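Local structure of inosine-uridine nucleoside N-ribohydrolase (Xanthomonas oryzae pv. oryzae, 4KL0) at residues P36-D41 with V65-A70; A330-Q335 with R362-A367; A159-A164 with R208-R213; T47-L52 with L58-V63. The protein binds calcium and probably belongs to the nucleoside hydrolases, which cleave N-glycosidic bonds, although its own substrate is not established. All blocks are in the same frame, centred on the assembly; numbering follows the deposited sequence.

Contact 1: residues P36-D41 with V65-A70; sequences PNKDPD and VTLGDA
Leu67 and Lys38 make the close part of this contact. Leu67 lays its CD2 methyl against the aliphatic chain of Lys38, 3.6 Å from CG and 4.1 Å from CE of that lysine, the two side chains crossing at about a right angle. Lys38 can offer its methylenes because its chain leaves the backbone with CG between N and the carbonyl carbon (chi1 48°) and bends again at chi2 (82°), which folds it back toward Asp39. There NZ forms a salt bridge to Asp39 OD2 at 2.8 Å, approaching from above the carboxylate plane. The other carboxylate oxygen, OD1, accepts a hydrogen bond from the backbone N of Asp41 at 3.1 Å and so caps the start of helix 41-54. Packing is looser at Pro36, whose CD reaches CG1 of Val65 at 4.0 Å. Farther along, residues 65-70 leave the other loop and reach the exposed Asp69, which caps helix 70-86 through Met72 N. The Lys38 side chain also makes a cation-pi contact with Tyr198 and comes within about 4 Å of the bound calcium ion. Both loops follow the C-terminal ends of parallel strands, and the calcium ligands Asp35 and Asp42 flank residues 36-41, at the metal site of a nucleoside hydrolase-type Rossmann-like fold.

Contact 2: residues A330-Q335 with R362-A367; sequences ARLLFQ and RLLLSA
Leu364 is the shared apolar partner of Leu332 and Leu333, and its CD2 methyl makes both contacts. It meets CD2 of Leu332 at 4.2 Å and CD1 of Leu333 at 4.3 Å, so one methyl serves two consecutive residues of the opposing helix. CG of Leu364 stands anti to the backbone N (chi1 -175°), which carries the isobutyl group across toward the other helix. The backbones stay well apart, with CA of Leu333 and CA of Leu364 separated by 9.5 Å, and the contact is a modest one made through the ends of the leucines. This is helix-helix packing within the Rossmann-like alpha/beta fold: the last turn of helix 327-333 lies against the C-terminal helix 358-372, and between them in sequence come the last two strands at one end of the sheet, 347-350 and the outermost 337-338. Further apolar cover comes from Leu19 of helix 10-20 on Leu364 and from Leu323 of helix 317-325 on Leu333. Among backbone hydrogen bonds, the carbonyl O of Ala330 accepts from two donors, Leu333 N at 3.0 Å and Phe334 N at 2.8 Å, where the chain leaves the helix. An aromatic contact follows directly: CB of Leu333 sits over the centre of the Phe334 ring, 3.8 Å above its plane.

Contact 3: residues A159-A164 with R208-R213; sequences ALLAEA and RALYRR
Leu161 and Leu210 are the residues at which the backbones approach most closely, their CA atoms 7.2 Å apart where the end of helix 155-163 passes helix 204-216. Both helices belong to the alpha/beta layering of this Rossmann-like fold: helix 155-163 follows strand 146-150, helix 204-216 precedes strand 221-224, and strand 172-178 lies between those two in the parallel part of the sheet. Leu161 dominates the contact. Its side chain points toward the other helix and sets CD2 against both Leu210 and the backbone of Arg213. The CB of Leu210 points neither toward nor away from the other helix, yet with CG anti to the backbone N (chi1 179°) its CD1 swings across to Leu161 CD2 at 3.7 Å, and the two leucines cross at about a right angle. Leu210 also packs on Ala157 and Ser158 of helix 155-163, and on Ile177 of strand 172-178, which sets this part of the contact over the sheet. The outer side is formed by Arg213, an exposed residue. It contributes carbon rather than charge to the interface, while its guanidinium NH1 is hydrogen-bonded to Gln216 OE1 farther along its own helix. CD2 of Leu161 rests 4.1 Å from backbone atom C of Arg213 and equally far from CB of that arginine.

Contact 4: residues T47-L52 with L58-V63; sequences TIAKQL and LRLTDV
With chi1 at 65°, Leu58 holds CG between its own backbone N and carbonyl carbon, and chi2 of 81° then sets CD2 against CB of Leu52 and CD1 toward the carbonyl of Ala49. Leu58 CD2 consequently sits 3.8 Å from Leu52 CB, and its CG is nearly as close to that same atom. The second branch goes elsewhere: Leu58 CD1 lies 4.0 Å from the carbonyl O of Ala49, one turn back along the helix. The small side chain of Ala49 faces the strand, where its CB meets CD2 of Leu58 and CD2 of Leu60, each at 4.5 Å, a more relaxed fit than at Leu52. All four residues are buried, and Leu326 covers Leu52 and Leu58 from outside the pair. The axes of residues 47-52 and 58-63 approach to 8.0 Å, with 126° between their N-to-C directions. On the strand, Arg59 points away from the helix and forms a salt bridge with Asp29, while Leu60 N is hydrogen-bonded to Gln53 OE1. This is the helix-to-strand packing of a beta-alpha-beta crossover, in which helix 41-54 connects the parallel neighbours 28-34 and 58-65 of the Rossmann-like sheet.

How the contacts relate
Contacts 1 and 4 share elements: helix 41-54 and strand 58-65 pack in contact 4, and the loops adjoining them meet in contact 1, which encloses contact 4 along the chain. Contact 4 is core, all its touching residues buried and its side-chain contacts apolar. Contacts 1 and 2 are mainly buried, each with a partly exposed member, Lys38 and Leu332; contact 1 adds a salt bridge near calcium. Contacts 2 and 3 are both helix pairs built on leucines, but contact 3 alone has an exposed touching residue, Arg213, and lies farthest out, its centre about 19 Å from that of the chain. Contact 2 touches contact 4 through Leu365 CD2 and Ile48 CD1, 4.0 Å apart; contact 3 touches none of the others.

Contact 1: residues P36-D41 with V65-A70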
loop_
_atom_site.group_PDB
_atom_site.type_symbol
_atom_site.label_atom_id
_atom_site.label_comp_id
_atom_site.label_asym_id
_atom_site.label_seq_id
_atom_site.Cartn_x
_atom_site.Cartn_y
_atom_site.Cartn_z
ATOM N N PRO A 36 -5.761 -6.133 -1.408
ATOM C CA PRO A 36 -5.575 -6.619 -0.011
ATOM C C PRO A 36 -5.772 -8.141 0.158
ATOM O O PRO A 36 -6.380 -8.866 -0.678
ATOM C CB PRO A 36 -6.682 -5.881 0.753
ATOM C CG PRO A 36 -7.811 -5.694 -0.294
ATOM C CD PRO A 36 -6.990 -5.327 -1.562
ATOM N N ASN A 37 -5.254 -8.589 1.295
ATOM C CA ASN A 37 -5.418 -9.985 1.775
ATOM C C ASN A 37 -4.621 -11.039 1.012
ATOM O O ASN A 37 -4.981 -12.214 1.028
ATOM C CB ASN A 37 -6.880 -10.362 1.916
ATOM C CG ASN A 37 -7.075 -11.452 2.954
ATOM O OD1 ASN A 37 -6.449 -11.392 4.024
ATOM N ND2 ASN A 37 -7.923 -12.462 2.648
ATOM N N LYS A 38 -3.544 -10.644 0.343
ATOM C CA LYS A 38 -2.535 -11.658 -0.001
ATOM C C LYS A 38 -1.289 -11.484 0.866
ATOM O O LYS A 38 -0.398 -12.346 0.899
ATOM C CB LYS A 38 -2.206 -11.709 -1.511
ATOM C CG LYS A 38 -1.906 -10.407 -2.242
ATOM C CD LYS A 38 -0.448 -9.935 -2.057
ATOM C CE LYS A 38 -0.149 -8.676 -2.956
ATOM N NZ LYS A 38 1.266 -8.230 -2.692
ATOM N N ASP A 39 -1.264 -10.392 1.619
ATOM C CA ASP A 39 -0.202 -10.126 2.606
ATOM C C ASP A 39 -0.759 -9.052 3.559
ATOM O O ASP A 39 -1.880 -8.608 3.365
ATOM C CB ASP A 39 1.104 -9.723 1.919
ATOM C CG ASP A 39 1.005 -8.449 1.059
ATOM O OD1 ASP A 39 0.180 -7.547 1.327
ATOM O OD2 ASP A 39 1.821 -8.384 0.082
ATOM N N PRO A 40 -0.015 -8.611 4.592
ATOM C CA PRO A 40 -0.602 -7.601 5.477
ATOM C C PRO A 40 -0.609 -6.183 4.981
ATOM O O PRO A 40 -1.344 -5.359 5.539
ATOM C CB PRO A 40 0.326 -7.624 6.728
ATOM C CG PRO A 40 1.266 -8.831 6.529
ATOM C CD PRO A 40 1.304 -9.097 5.053
ATOM N N ASP A 41 0.180 -5.889 3.956
ATOM C CA ASP A 41 0.568 -4.500 3.627
ATOM C C ASP A 41 -0.590 -3.565 3.358
ATOM O O ASP A 41 -0.607 -2.432 3.849
ATOM C CB ASP A 41 1.355 -4.528 2.353
ATOM C CG ASP A 41 2.757 -4.802 2.587
ATOM O OD1 ASP A 41 3.101 -5.999 2.861
ATOM O OD2 ASP A 41 3.522 -3.819 2.445
ATOM N N VAL A 65 -10.132 -2.046 -6.337
ATOM C CA VAL A 65 -9.379 -3.245 -5.883
ATOM C C VAL A 65 -9.056 -4.145 -7.081
ATOM O O VAL A 65 -9.937 -4.463 -7.934
ATOM C CB VAL A 65 -10.264 -4.041 -4.874
ATOM C CG1 VAL A 65 -9.635 -5.356 -4.506
ATOM C CG2 VAL A 65 -10.521 -3.188 -3.615
ATOM N N THR A 66 -7.816 -4.645 -7.124
ATOM C CA THR A 66 -7.389 -5.489 -8.236
ATOM C C THR A 66 -6.791 -6.788 -7.684
ATOM O O THR A 66 -6.913 -7.038 -6.489
ATOM C CB THR A 66 -6.425 -4.707 -9.190
ATOM O OG1 THR A 66 -6.158 -5.432 -10.402
ATOM C CG2 THR A 66 -5.080 -4.360 -8.519
ATOM N N LEU A 67 -6.259 -7.627 -8.573
ATOM C CA LEU A 67 -5.515 -8.881 -8.364
ATOM C C LEU A 67 -6.470 -10.079 -8.255
ATOM O O LEU A 67 -7.194 -10.211 -7.251
ATOM C CB LEU A 67 -4.559 -8.842 -7.117
ATOM C CG LEU A 67 -3.593 -10.023 -7.043
ATOM C CD1 LEU A 67 -2.449 -9.858 -8.090
ATOM C CD2 LEU A 67 -2.947 -9.953 -5.654
ATOM N N GLY A 68 -6.483 -10.880 -9.323
ATOM C CA GLY A 68 -7.330 -12.053 -9.448
ATOM C C GLY A 68 -8.382 -11.872 -10.538
ATOM O O GLY A 68 -8.530 -10.812 -11.168
ATOM N N ASP A 69 -9.134 -12.942 -10.731
ATOM C CA ASP A 69 -10.297 -12.864 -11.636
ATOM C C ASP A 69 -11.436 -12.068 -11.018
ATOM O O ASP A 69 -11.315 -11.586 -9.876
ATOM C CB ASP A 69 -10.676 -14.281 -12.096
ATOM C CG ASP A 69 -11.359 -15.136 -11.019
ATOM O OD1 ASP A 69 -11.653 -14.702 -9.879
ATOM O OD2 ASP A 69 -11.615 -16.316 -11.340
ATOM N N ALA A 70 -12.554 -11.912 -11.732
ATOM C CA ALA A 70 -13.580 -11.004 -11.245
ATOM C C ALA A 70 -14.087 -11.370 -9.863
ATOM O O ALA A 70 -14.260 -10.511 -9.015
ATOM C CB ALA A 70 -14.758 -10.954 -12.207
#

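Contact 2: residues A330-Q335 with R362-A367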
loop_
_atom_site.group_PDB
_atom_site.type_symbol
_atom_site.label_atom_id
_atom_site.label_comp_id
_atom_site.label_asym_id
_atom_site.label_seq_id
_atom_site.Cartn_x
_atom_site.Cartn_y
_atom_site.Cartn_z
ATOM N N ALA A 330 5.831 13.037 4.170
ATOM C CA ALA A 330 7.001 12.835 3.297
ATOM C C ALA A 330 8.115 13.719 3.796
ATOM O O ALA A 330 9.256 13.280 3.901
ATOM C CB ALA A 330 6.699 13.182 1.895
ATOM N N ARG A 331 7.786 14.969 4.137
ATOM C CA ARG A 331 8.862 15.904 4.472
ATOM C C ARG A 331 9.503 15.525 5.799
ATOM O O ARG A 331 10.650 15.853 6.072
ATOM C CB ARG A 331 8.373 17.360 4.418
ATOM C CG ARG A 331 8.026 17.797 2.968
ATOM C CD ARG A 331 7.456 19.236 2.889
ATOM N NE ARG A 331 6.975 19.585 1.544
ATOM C CZ ARG A 331 5.804 20.182 1.288
ATOM N NH1 ARG A 331 4.978 20.505 2.288
ATOM N NH2 ARG A 331 5.455 20.460 0.028
ATOM N N LEU A 332 8.773 14.800 6.626
ATOM C CA LEU A 332 9.304 14.283 7.856
ATOM C C LEU A 332 10.333 13.161 7.630
ATOM O O LEU A 332 11.299 13.036 8.393
ATOM C CB LEU A 332 8.141 13.735 8.683
ATOM C CG LEU A 332 8.032 14.005 10.174
ATOM C CD1 LEU A 332 8.090 15.489 10.434
ATOM C CD2 LEU A 332 6.736 13.380 10.700
ATOM N N LEU A 333 10.111 12.314 6.615
ATOM C CA LEU A 333 10.840 11.048 6.565
ATOM C C LEU A 333 11.749 10.891 5.360
ATOM O O LEU A 333 12.706 10.102 5.419
ATOM C CB LEU A 333 9.839 9.861 6.560
ATOM C CG LEU A 333 8.824 9.795 7.708
ATOM C CD1 LEU A 333 7.889 8.621 7.421
ATOM C CD2 LEU A 333 9.489 9.615 9.070
ATOM N N PHE A 334 11.435 11.571 4.263
ATOM C CA PHE A 334 12.042 11.250 2.975
ATOM C C PHE A 334 12.672 12.438 2.265
ATOM O O PHE A 334 12.275 13.592 2.421
ATOM C CB PHE A 334 11.023 10.652 1.996
ATOM C CG PHE A 334 10.215 9.524 2.546
ATOM C CD1 PHE A 334 10.772 8.286 2.778
ATOM C CD2 PHE A 334 8.829 9.683 2.752
ATOM C CE1 PHE A 334 9.992 7.260 3.293
ATOM C CE2 PHE A 334 8.044 8.635 3.202
ATOM C CZ PHE A 334 8.616 7.444 3.498
ATOM N N GLN A 335 13.662 12.122 1.439
ATOM C CA GLN A 335 14.252 13.099 0.549
ATOM C C GLN A 335 14.329 12.438 -0.833
ATOM O O GLN A 335 15.389 11.912 -1.207
ATOM C CB GLN A 335 15.650 13.409 1.056
ATOM C CG GLN A 335 16.382 14.498 0.363
ATOM C CD GLN A 335 17.809 14.644 0.940
ATOM O OE1 GLN A 335 17.986 14.750 2.170
ATOM N NE2 GLN A 335 18.828 14.604 0.051
ATOM N N ARG A 362 9.631 4.133 11.454
ATOM C CA ARG A 362 9.132 3.013 12.262
ATOM C C ARG A 362 8.197 3.475 13.390
ATOM O O ARG A 362 7.124 2.897 13.604
ATOM C CB ARG A 362 10.292 2.247 12.908
ATOM C CG ARG A 362 11.145 1.411 11.961
ATOM C CD ARG A 362 12.136 0.546 12.799
ATOM N NE ARG A 362 13.137 -0.054 11.914
ATOM C CZ ARG A 362 14.344 0.457 11.678
ATOM N NH1 ARG A 362 14.733 1.588 12.287
ATOM N NH2 ARG A 362 15.173 -0.176 10.841
ATOM N N LEU A 363 8.611 4.532 14.109
ATOM C CA LEU A 363 7.881 5.022 15.269
ATOM C C LEU A 363 6.553 5.680 14.829
ATOM O O LEU A 363 5.485 5.453 15.409
ATOM C CB LEU A 363 8.769 6.037 16.014
ATOM C CG LEU A 363 8.557 6.265 17.490
ATOM C CD1 LEU A 363 8.710 4.957 18.244
ATOM C CD2 LEU A 363 9.617 7.266 17.931
ATOM N N LEU A 364 6.611 6.447 13.756
ATOM C CA LEU A 364 5.389 7.029 13.168
ATOM C C LEU A 364 4.385 5.990 12.647
ATOM O O LEU A 364 3.158 6.114 12.894
ATOM C CB LEU A 364 5.731 8.039 12.092
ATOM C CG LEU A 364 4.507 8.752 11.535
ATOM C CD1 LEU A 364 3.840 9.598 12.642
ATOM C CD2 LEU A 364 4.923 9.601 10.378
ATOM N N LEU A 365 4.873 4.956 11.958
ATOM C CA LEU A 365 3.966 3.864 11.552
ATOM C C LEU A 365 3.302 3.252 12.776
ATOM O O LEU A 365 2.076 3.070 12.773
ATOM C CB LEU A 365 4.711 2.771 10.765
ATOM C CG LEU A 365 5.125 3.208 9.360
ATOM C CD1 LEU A 365 6.191 2.241 8.805
ATOM C CD2 LEU A 365 3.966 3.309 8.339
ATOM N N SER A 366 4.055 2.957 13.854
ATOM C CA SER A 366 3.440 2.387 15.065
ATOM C C SER A 366 2.427 3.368 15.697
ATOM O O SER A 366 1.317 2.963 16.074
ATOM C CB SER A 366 4.532 1.935 16.067
ATOM O OG SER A 366 3.931 1.414 17.268
ATOM N N ALA A 367 2.817 4.641 15.818
ATOM C CA ALA A 367 1.899 5.660 16.373
ATOM C C ALA A 367 0.588 5.756 15.603
ATOM O O ALA A 367 -0.500 5.731 16.208
ATOM C CB ALA A 367 2.581 7.017 16.469
#

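Contact 3: residues A159-A164 with R208-R213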
loop_
_atom_site.group_PDB
_atom_site.type_symbol
_atom_site.label_atom_id
_atom_site.label_comp_id
_atom_site.label_asym_id
_atom_site.label_seq_id
_atom_site.Cartn_x
_atom_site.Cartn_y
_atom_site.Cartn_z
ATOM N N ALA A 159 -6.516 2.614 -16.493
ATOM C CA ALA A 159 -7.873 2.842 -17.035
ATOM C C ALA A 159 -8.394 4.237 -16.711
ATOM O O ALA A 159 -9.048 4.865 -17.542
ATOM C CB ALA A 159 -8.873 1.774 -16.573
ATOM N N LEU A 160 -8.085 4.746 -15.515
ATOM C CA LEU A 160 -8.569 6.059 -15.090
ATOM C C LEU A 160 -7.880 7.137 -15.880
ATOM O O LEU A 160 -8.535 8.082 -16.324
ATOM C CB LEU A 160 -8.335 6.313 -13.571
ATOM C CG LEU A 160 -8.828 7.670 -13.035
ATOM C CD1 LEU A 160 -10.328 7.746 -13.134
ATOM C CD2 LEU A 160 -8.466 7.886 -11.554
ATOM N N LEU A 161 -6.571 7.000 -16.078
ATOM C CA LEU A 161 -5.866 8.027 -16.852
ATOM C C LEU A 161 -6.386 7.953 -18.278
ATOM O O LEU A 161 -6.442 8.987 -18.995
ATOM C CB LEU A 161 -4.355 7.842 -16.830
ATOM C CG LEU A 161 -3.696 8.884 -15.964
ATOM C CD1 LEU A 161 -4.224 8.721 -14.515
ATOM C CD2 LEU A 161 -2.214 8.703 -16.057
ATOM N N ALA A 162 -6.809 6.777 -18.725
ATOM C CA ALA A 162 -7.278 6.712 -20.110
ATOM C C ALA A 162 -8.691 7.283 -20.264
ATOM O O ALA A 162 -8.959 8.036 -21.230
ATOM C CB ALA A 162 -7.212 5.294 -20.653
ATOM N N GLU A 163 -9.612 6.903 -19.374
ATOM C CA GLU A 163 -11.001 7.343 -19.503
ATOM C C GLU A 163 -11.163 8.800 -19.129
ATOM O O GLU A 163 -12.000 9.498 -19.696
ATOM C CB GLU A 163 -11.925 6.438 -18.678
ATOM C CG GLU A 163 -11.862 5.007 -19.233
ATOM C CD GLU A 163 -12.764 4.042 -18.519
ATOM O OE1 GLU A 163 -13.614 4.509 -17.717
ATOM O OE2 GLU A 163 -12.598 2.816 -18.761
ATOM N N ALA A 164 -10.321 9.299 -18.228
ATOM C CA ALA A 164 -10.526 10.651 -17.729
ATOM C C ALA A 164 -9.279 11.489 -17.918
ATOM O O ALA A 164 -8.989 12.378 -17.124
ATOM C CB ALA A 164 -10.947 10.608 -16.278
ATOM N N ARG A 208 3.118 -0.009 -17.917
ATOM C CA ARG A 208 3.768 0.838 -18.932
ATOM C C ARG A 208 2.839 1.991 -19.353
ATOM O O ARG A 208 3.315 3.105 -19.575
ATOM C CB ARG A 208 4.128 -0.018 -20.159
ATOM C CG ARG A 208 5.199 -0.983 -19.829
ATOM C CD ARG A 208 5.557 -1.943 -20.981
ATOM N NE ARG A 208 6.768 -2.630 -20.557
ATOM C CZ ARG A 208 7.097 -3.875 -20.832
ATOM N NH1 ARG A 208 6.290 -4.630 -21.595
ATOM N NH2 ARG A 208 8.259 -4.347 -20.326
ATOM N N ALA A 209 1.563 1.720 -19.538
ATOM C CA ALA A 209 0.645 2.767 -19.990
ATOM C C ALA A 209 0.592 3.885 -18.917
ATOM O O ALA A 209 0.532 5.089 -19.232
ATOM C CB ALA A 209 -0.710 2.199 -20.244
ATOM N N LEU A 210 0.568 3.492 -17.644
ATOM C CA LEU A 210 0.408 4.470 -16.569
ATOM C C LEU A 210 1.637 5.359 -16.427
ATOM O O LEU A 210 1.469 6.609 -16.389
ATOM C CB LEU A 210 -0.001 3.798 -15.226
ATOM C CG LEU A 210 -0.169 4.754 -14.052
ATOM C CD1 LEU A 210 -1.467 5.564 -14.161
ATOM C CD2 LEU A 210 -0.152 3.968 -12.726
ATOM N N TYR A 211 2.845 4.758 -16.364
ATOM C CA TYR A 211 4.091 5.502 -16.156
ATOM C C TYR A 211 4.230 6.449 -17.325
ATOM O O TYR A 211 4.562 7.629 -17.155
ATOM C CB TYR A 211 5.299 4.575 -16.172
ATOM C CG TYR A 211 5.611 3.833 -14.856
ATOM C CD1 TYR A 211 4.621 3.097 -14.177
ATOM C CD2 TYR A 211 6.921 3.811 -14.321
ATOM C CE1 TYR A 211 4.940 2.381 -13.048
ATOM C CE2 TYR A 211 7.225 3.082 -13.192
ATOM C CZ TYR A 211 6.232 2.347 -12.555
ATOM O OH TYR A 211 6.517 1.584 -11.442
ATOM N N ARG A 212 3.978 5.923 -18.519
ATOM C CA ARG A 212 4.119 6.732 -19.730
ATOM C C ARG A 212 3.091 7.856 -19.768
ATOM O O ARG A 212 3.465 9.002 -20.017
ATOM C CB ARG A 212 4.013 5.842 -20.982
ATOM C CG ARG A 212 3.908 6.660 -22.290
ATOM C CD ARG A 212 3.975 5.731 -23.512
ATOM N NE ARG A 212 2.736 4.975 -23.661
ATOM C CZ ARG A 212 2.685 3.635 -23.642
ATOM N NH1 ARG A 212 3.810 2.930 -23.502
ATOM N NH2 ARG A 212 1.516 3.010 -23.788
ATOM N N ARG A 213 1.809 7.568 -19.551
ATOM C CA ARG A 213 0.802 8.590 -19.716
ATOM C C ARG A 213 0.880 9.662 -18.639
ATOM O O ARG A 213 0.465 10.798 -18.886
ATOM C CB ARG A 213 -0.597 7.997 -19.807
ATOM C CG ARG A 213 -1.705 8.934 -20.252
ATOM C CD ARG A 213 -1.607 9.253 -21.780
ATOM N NE ARG A 213 -2.702 10.125 -22.238
ATOM C CZ ARG A 213 -2.568 11.031 -23.218
ATOM N NH1 ARG A 213 -1.383 11.189 -23.802
ATOM N NH2 ARG A 213 -3.599 11.795 -23.606
#

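Contact 4: residues T47-L52 with L58-V63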
loop_
_atom_site.group_PDB
_atom_site.type_symbol
_atom_site.label_atom_id
_atom_site.label_comp_id
_atom_site.label_asym_id
_atom_site.label_seq_id
_atom_site.Cartn_x
_atom_site.Cartn_y
_atom_site.Cartn_z
ATOM N N THR A 47 -5.244 1.042 7.723
ATOM C CA THR A 47 -5.211 1.381 9.167
ATOM C C THR A 47 -4.501 2.717 9.432
ATOM O O THR A 47 -5.069 3.595 10.086
ATOM C CB THR A 47 -4.568 0.268 9.965
ATOM O OG1 THR A 47 -5.316 -0.929 9.736
ATOM C CG2 THR A 47 -4.607 0.541 11.470
ATOM N N ILE A 48 -3.288 2.892 8.900
ATOM C CA ILE A 48 -2.708 4.223 9.044
ATOM C C ILE A 48 -3.461 5.331 8.330
ATOM O O ILE A 48 -3.439 6.457 8.812
ATOM C CB ILE A 48 -1.244 4.318 8.719
ATOM C CG1 ILE A 48 -0.964 4.117 7.243
ATOM C CG2 ILE A 48 -0.426 3.263 9.557
ATOM C CD1 ILE A 48 0.436 4.588 6.834
ATOM N N ALA A 49 -4.137 5.033 7.214
ATOM C CA ALA A 49 -4.969 6.042 6.549
ATOM C C ALA A 49 -6.094 6.498 7.466
ATOM O O ALA A 49 -6.469 7.670 7.411
ATOM C CB ALA A 49 -5.541 5.543 5.236
ATOM N N LYS A 50 -6.660 5.598 8.268
ATOM C CA LYS A 50 -7.708 6.031 9.202
ATOM C C LYS A 50 -7.224 7.139 10.107
ATOM O O LYS A 50 -7.943 8.138 10.273
ATOM C CB LYS A 50 -8.210 4.862 10.054
ATOM C CG LYS A 50 -8.960 5.254 11.296
ATOM C CD LYS A 50 -10.216 6.038 10.970
ATOM C CE LYS A 50 -10.850 6.463 12.315
ATOM N NZ LYS A 50 -10.813 5.324 13.323
ATOM N N GLN A 51 -6.012 7.007 10.656
ATOM C CA GLN A 51 -5.509 8.029 11.556
ATOM C C GLN A 51 -5.156 9.288 10.777
ATOM O O GLN A 51 -5.370 10.412 11.245
ATOM C CB GLN A 51 -4.286 7.543 12.339
ATOM C CG GLN A 51 -3.840 8.566 13.373
ATOM C CD GLN A 51 -4.857 8.838 14.438
ATOM O OE1 GLN A 51 -5.762 8.018 14.734
ATOM N NE2 GLN A 51 -4.721 10.012 15.034
ATOM N N LEU A 52 -4.584 9.127 9.587
ATOM C CA LEU A 52 -4.271 10.295 8.796
ATOM C C LEU A 52 -5.535 11.053 8.411
ATOM O O LEU A 52 -5.495 12.279 8.301
ATOM C CB LEU A 52 -3.424 9.909 7.575
ATOM C CG LEU A 52 -2.034 9.463 7.984
ATOM C CD1 LEU A 52 -1.446 8.631 6.812
ATOM C CD2 LEU A 52 -1.073 10.641 8.367
ATOM N N LEU A 58 -5.663 13.586 4.931
ATOM C CA LEU A 58 -6.240 13.039 3.723
ATOM C C LEU A 58 -7.686 12.694 3.969
ATOM O O LEU A 58 -8.147 12.634 5.130
ATOM C CB LEU A 58 -5.473 11.790 3.284
ATOM C CG LEU A 58 -5.499 10.545 4.196
ATOM C CD1 LEU A 58 -6.748 9.779 3.986
ATOM C CD2 LEU A 58 -4.320 9.605 3.884
ATOM N N ARG A 59 -8.397 12.458 2.883
ATOM C CA ARG A 59 -9.731 11.889 3.007
ATOM C C ARG A 59 -9.845 10.820 1.931
ATOM O O ARG A 59 -9.627 11.101 0.720
ATOM C CB ARG A 59 -10.831 12.951 2.964
ATOM C CG ARG A 59 -12.212 12.330 2.986
ATOM C CD ARG A 59 -13.316 13.386 2.903
ATOM N NE ARG A 59 -13.397 13.883 1.546
ATOM C CZ ARG A 59 -14.391 14.643 1.089
ATOM N NH1 ARG A 59 -15.398 14.979 1.902
ATOM N NH2 ARG A 59 -14.392 15.047 -0.176
ATOM N N LEU A 60 -10.052 9.577 2.387
ATOM C CA LEU A 60 -9.985 8.416 1.454
ATOM C C LEU A 60 -11.360 8.269 0.844
ATOM O O LEU A 60 -12.280 7.725 1.493
ATOM C CB LEU A 60 -9.550 7.145 2.210
ATOM C CG LEU A 60 -9.344 5.884 1.411
ATOM C CD1 LEU A 60 -8.352 6.143 0.279
ATOM C CD2 LEU A 60 -8.876 4.788 2.387
ATOM N N THR A 61 -11.520 8.725 -0.405
ATOM C CA THR A 61 -12.872 8.797 -0.941
ATOM C C THR A 61 -13.264 7.551 -1.748
ATOM O O THR A 61 -14.432 7.089 -1.699
ATOM C CB THR A 61 -13.048 10.093 -1.762
ATOM O OG1 THR A 61 -12.157 10.071 -2.899
ATOM C CG2 THR A 61 -12.703 11.312 -0.895
ATOM N N ASP A 62 -12.283 6.957 -2.447
ATOM C CA ASP A 62 -12.576 5.885 -3.383
ATOM C C ASP A 62 -11.419 4.907 -3.369
ATOM O O ASP A 62 -10.264 5.312 -3.318
ATOM C CB ASP A 62 -12.733 6.442 -4.813
ATOM C CG ASP A 62 -13.902 7.441 -4.922
ATOM O OD1 ASP A 62 -13.663 8.646 -4.754
ATOM O OD2 ASP A 62 -15.045 7.005 -5.184
ATOM N N VAL A 63 -11.758 3.652 -3.396
ATOM C CA VAL A 63 -10.756 2.595 -3.463
ATOM C C VAL A 63 -11.161 1.612 -4.554
ATOM O O VAL A 63 -12.305 1.126 -4.586
ATOM C CB VAL A 63 -10.709 1.895 -2.088
ATOM C CG1 VAL A 63 -9.755 0.741 -2.112
ATOM C CG2 VAL A 63 -10.281 2.883 -1.019
#